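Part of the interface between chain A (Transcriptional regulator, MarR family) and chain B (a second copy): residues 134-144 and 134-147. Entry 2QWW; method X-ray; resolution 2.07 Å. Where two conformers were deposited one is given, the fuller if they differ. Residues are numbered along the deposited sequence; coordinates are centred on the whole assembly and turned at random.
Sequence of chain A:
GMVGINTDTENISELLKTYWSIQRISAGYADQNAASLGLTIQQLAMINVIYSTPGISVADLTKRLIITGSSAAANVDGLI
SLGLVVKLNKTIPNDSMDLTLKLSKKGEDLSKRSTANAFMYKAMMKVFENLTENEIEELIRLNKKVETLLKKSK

Chain A, residues 134-144: NEIEELIRLNK
Chain B 134-147: NEIEELIRLNKKVE

Homodimers often pack one helix against its own copy, so that most contacts recur in near-equivalent form, and this MarR-family regulator is a worked example. Both stretches are helical throughout, with phi/psi near -65/-43 and i-to-i+4 backbone hydrogen bonds such as L139(A) N to E135(A) O, 2.8 Å. The axes approach to 9.6 Å, with 112° between their N-to-C directions and a signed crossing angle of -112°. The register is reciprocal: CA of L139(A) lies 5.9 Å from CA of L142(B), and CA of L142(A) lies 6.0 Å from CA of L139(B). Together the stretches bury 588 Å².

The leucines fill the crossing. L142 in each chain (chi1 m, chi2 t) points its CA-to-CB bond toward the partner, whereas L139 (t, p) starts sideways and its end comes nearer. L142(A) CD1 therefore reaches L139(B) N at 3.6 Å, and L142(B) CD1 reaches L139(A) N at 3.7 Å, methyl against backbone. L139(A) CD1 lies 3.8 Å from L142(B) CB, and L139(A) CD2 lies 3.4 Å from V146(B) CG2.

Beside this apolar packing, the buried N143 pair, both chi1 m with chi2 of -48° in A and -40° in B, exchanges two hydrogen bonds: N143(A) ND2 donates to N143(B) OD1 (2.9 Å, 164°), and N143(B) ND2 returns one to N143(A) OD1 (3.1 Å, 159°). Each amide thus serves as donor and acceptor.

Charge accompanies the leucines, with E135 m, t, E138 m, m and R141 t, t, p from chi1 onward in both chains. E135(A) OE2 forms a salt bridge with R141(B) NH2 at 3.5 Å; its counterpart, R141(A) NH1 to E135(B) OE2, is long at 3.6 Å. In both bridges E135 OE2 lies at the guanidinium edge, near its plane. R141(A) also donates through NE and NH2 to E138(A) OE1, both 3.2 Å, so one arginine joins acids from both helices.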

# COMPACT_ATOMS: atom_id res chain seq x y z
N ASN A 134 3.42 5.41 29.46
CA ASN A 134 2.59 4.20 29.54
C ASN A 134 1.75 3.95 28.27
O ASN A 134 1.57 2.80 27.88
CB ASN A 134 1.66 4.23 30.76
CG ASN A 134 2.41 4.15 32.10
OD1 ASN A 134 3.61 3.88 32.16
ND2 ASN A 134 1.68 4.38 33.19
N GLU A 135 1.21 5.00 27.66
CA GLU A 135 0.41 4.84 26.44
C GLU A 135 1.25 4.33 25.26
O GLU A 135 0.81 3.50 24.45
CB GLU A 135 -0.24 6.16 26.04
CG GLU A 135 -1.44 6.61 26.88
CD GLU A 135 -1.91 8.01 26.53
OE1 GLU A 135 -1.06 8.92 26.52
OE2 GLU A 135 -3.11 8.21 26.27
N ILE A 136 2.47 4.84 25.17
CA ILE A 136 3.38 4.46 24.12
C ILE A 136 3.75 2.98 24.22
O ILE A 136 3.79 2.30 23.20
CB ILE A 136 4.66 5.31 24.18
CG1 ILE A 136 4.35 6.77 23.83
CG2 ILE A 136 5.68 4.76 23.21
CD1 ILE A 136 5.53 7.68 24.03
N GLU A 137 4.02 2.49 25.44
CA GLU A 137 4.36 1.07 25.66
C GLU A 137 3.19 0.17 25.33
O GLU A 137 3.36 -0.89 24.77
CB GLU A 137 4.80 0.82 27.10
N GLU A 138 1.99 0.59 25.70
CA GLU A 138 0.80 -0.19 25.38
C GLU A 138 0.43 -0.17 23.90
O GLU A 138 -0.05 -1.17 23.36
CB GLU A 138 -0.35 0.25 26.25
CG GLU A 138 -0.09 -0.07 27.72
CD GLU A 138 0.07 -1.57 27.97
OE1 GLU A 138 -0.78 -2.35 27.47
OE2 GLU A 138 1.04 -1.95 28.67
N LEU A 139 0.60 0.97 23.25
CA LEU A 139 0.34 1.11 21.80
C LEU A 139 1.18 0.09 21.03
O LEU A 139 0.66 -0.67 20.21
CB LEU A 139 0.69 2.53 21.33
CG LEU A 139 0.52 2.88 19.85
CD1 LEU A 139 -0.91 2.77 19.38
CD2 LEU A 139 1.05 4.30 19.62
N ILE A 140 2.47 0.10 21.33
CA ILE A 140 3.43 -0.81 20.70
C ILE A 140 3.14 -2.26 21.05
O ILE A 140 3.17 -3.10 20.16
CB ILE A 140 4.88 -0.48 21.12
CG1 ILE A 140 5.30 0.87 20.56
CG2 ILE A 140 5.86 -1.55 20.58
CD1 ILE A 140 6.64 1.36 21.07
N ARG A 141 2.88 -2.54 22.33
CA ARG A 141 2.60 -3.90 22.82
C ARG A 141 1.34 -4.47 22.22
O ARG A 141 1.33 -5.62 21.77
CB ARG A 141 2.48 -3.93 24.35
CG ARG A 141 2.29 -5.35 24.93
CD ARG A 141 2.18 -5.38 26.45
NE ARG A 141 0.84 -5.04 26.93
CZ ARG A 141 -0.19 -5.89 26.95
NH1 ARG A 141 -0.06 -7.14 26.51
NH2 ARG A 141 -1.37 -5.48 27.41
N LEU A 142 0.27 -3.70 22.23
CA LEU A 142 -1.00 -4.18 21.69
C LEU A 142 -0.95 -4.36 20.14
O LEU A 142 -1.42 -5.37 19.63
CB LEU A 142 -2.16 -3.28 22.15
CG LEU A 142 -2.42 -3.25 23.67
CD1 LEU A 142 -3.50 -2.19 24.06
CD2 LEU A 142 -2.82 -4.61 24.17
N ASN A 143 -0.39 -3.40 19.41
CA ASN A 143 -0.25 -3.55 17.96
C ASN A 143 0.62 -4.78 17.59
O ASN A 143 0.24 -5.57 16.71
CB ASN A 143 0.27 -2.26 17.31
CG ASN A 143 -0.83 -1.22 17.10
OD1 ASN A 143 -1.89 -1.52 16.58
ND2 ASN A 143 -0.56 0.01 17.48
N LYS A 144 1.72 -4.95 18.32
CA LYS A 144 2.61 -6.10 18.15
C LYS A 144 1.84 -7.40 18.42
O LYS A 144 2.00 -8.39 17.71
CB LYS A 144 3.79 -5.97 19.10
CG LYS A 144 4.92 -6.98 18.92
CD LYS A 144 5.85 -6.59 17.77
CE LYS A 144 6.68 -7.78 17.27
NZ LYS A 144 5.81 -8.79 16.58
N ASN B 134 -10.29 -5.40 27.80
CA ASN B 134 -9.50 -4.19 28.10
C ASN B 134 -8.43 -3.87 27.05
O ASN B 134 -8.07 -2.71 26.85
CB ASN B 134 -8.80 -4.30 29.46
CG ASN B 134 -9.70 -3.99 30.65
OD1 ASN B 134 -10.70 -3.27 30.54
ND2 ASN B 134 -9.34 -4.52 31.80
N GLU B 135 -7.87 -4.92 26.44
CA GLU B 135 -6.89 -4.76 25.36
C GLU B 135 -7.55 -4.25 24.07
O GLU B 135 -7.01 -3.39 23.39
CB GLU B 135 -6.21 -6.09 25.05
CG GLU B 135 -5.21 -6.52 26.10
CD GLU B 135 -4.66 -7.91 25.84
OE1 GLU B 135 -5.39 -8.78 25.30
OE2 GLU B 135 -3.51 -8.15 26.22
N ILE B 136 -8.71 -4.80 23.76
CA ILE B 136 -9.47 -4.39 22.61
C ILE B 136 -9.79 -2.91 22.78
O ILE B 136 -9.41 -2.14 21.92
CB ILE B 136 -10.74 -5.21 22.44
CG1 ILE B 136 -10.41 -6.69 22.10
CG2 ILE B 136 -11.58 -4.63 21.32
CD1 ILE B 136 -11.65 -7.65 22.17
N GLU B 137 -10.45 -2.52 23.88
CA GLU B 137 -10.77 -1.11 24.18
C GLU B 137 -9.56 -0.19 24.05
O GLU B 137 -9.62 0.90 23.46
CB GLU B 137 -11.30 -0.97 25.61
CG GLU B 137 -12.71 -1.50 25.85
CD GLU B 137 -13.16 -1.42 27.32
OE1 GLU B 137 -12.34 -1.07 28.22
OE2 GLU B 137 -14.34 -1.72 27.59
N GLU B 138 -8.45 -0.61 24.64
CA GLU B 138 -7.22 0.19 24.58
C GLU B 138 -6.58 0.26 23.22
O GLU B 138 -6.14 1.31 22.82
CB GLU B 138 -6.21 -0.30 25.61
CG GLU B 138 -6.49 0.21 26.99
CD GLU B 138 -6.46 1.73 27.06
OE1 GLU B 138 -5.62 2.34 26.36
OE2 GLU B 138 -7.28 2.32 27.80
N LEU B 139 -6.52 -0.87 22.52
CA LEU B 139 -6.01 -0.91 21.14
C LEU B 139 -6.74 0.10 20.27
O LEU B 139 -6.12 0.83 19.52
CB LEU B 139 -6.22 -2.30 20.56
CG LEU B 139 -5.82 -2.66 19.13
CD1 LEU B 139 -4.36 -2.55 18.91
CD2 LEU B 139 -6.28 -4.10 18.86
N ILE B 140 -8.05 0.15 20.39
CA ILE B 140 -8.84 1.07 19.60
C ILE B 140 -8.57 2.50 19.97
O ILE B 140 -8.39 3.34 19.11
CB ILE B 140 -10.35 0.85 19.82
CG1 ILE B 140 -10.77 -0.57 19.44
CG2 ILE B 140 -11.17 1.91 19.07
CD1 ILE B 140 -10.40 -0.99 18.10
N ARG B 141 -8.55 2.78 21.26
CA ARG B 141 -8.37 4.13 21.74
C ARG B 141 -6.99 4.69 21.43
O ARG B 141 -6.87 5.84 21.05
CB ARG B 141 -8.64 4.19 23.25
CG ARG B 141 -8.75 5.58 23.79
CD ARG B 141 -8.86 5.56 25.29
NE ARG B 141 -7.60 5.22 25.94
CZ ARG B 141 -6.58 6.06 26.12
NH1 ARG B 141 -6.63 7.31 25.66
NH2 ARG B 141 -5.48 5.65 26.75
N LEU B 142 -5.95 3.89 21.57
CA LEU B 142 -4.59 4.36 21.31
C LEU B 142 -4.24 4.58 19.84
O LEU B 142 -3.52 5.53 19.51
CB LEU B 142 -3.57 3.45 21.99
CG LEU B 142 -3.55 3.54 23.52
CD1 LEU B 142 -2.61 2.52 24.09
CD2 LEU B 142 -3.16 4.94 23.98
N ASN B 143 -4.70 3.70 18.96
CA ASN B 143 -4.51 3.90 17.52
C ASN B 143 -5.31 5.12 17.06
O ASN B 143 -4.80 5.90 16.26
CB ASN B 143 -4.93 2.66 16.71
CG ASN B 143 -3.89 1.57 16.73
OD1 ASN B 143 -2.69 1.83 16.66
ND2 ASN B 143 -4.36 0.33 16.79
N LYS B 144 -6.55 5.26 17.52
CA LYS B 144 -7.36 6.44 17.19
C LYS B 144 -6.70 7.71 17.70
O LYS B 144 -6.82 8.73 17.07
CB LYS B 144 -8.77 6.37 17.78
CG LYS B 144 -9.69 5.44 17.09
CD LYS B 144 -11.05 5.45 17.77
N LYS B 145 -5.99 7.64 18.82
CA LYS B 145 -5.29 8.80 19.35
C LYS B 145 -4.14 9.16 18.42
O LYS B 145 -3.88 10.33 18.17
CB LYS B 145 -4.81 8.53 20.77
CG LYS B 145 -4.40 9.77 21.53
CD LYS B 145 -4.31 9.52 23.03
CE LYS B 145 -4.06 10.81 23.79
N VAL B 146 -3.44 8.14 17.93
CA VAL B 146 -2.34 8.31 16.99
C VAL B 146 -2.86 8.93 15.69
O VAL B 146 -2.32 9.90 15.22
CB VAL B 146 -1.64 6.94 16.71
CG1 VAL B 146 -0.71 7.02 15.51
CG2 VAL B 146 -0.89 6.46 17.93
N GLU B 147 -3.93 8.36 15.14
CA GLU B 147 -4.56 8.88 13.94
C GLU B 147 -4.89 10.36 14.08
O GLU B 147 -4.53 11.15 13.22
CB GLU B 147 -5.86 8.14 13.65
CG GLU B 147 -6.49 8.50 12.31
CD GLU B 147 -7.97 8.15 12.23
OE1 GLU B 147 -8.52 7.61 13.21
OE2 GLU B 147 -8.58 8.42 11.18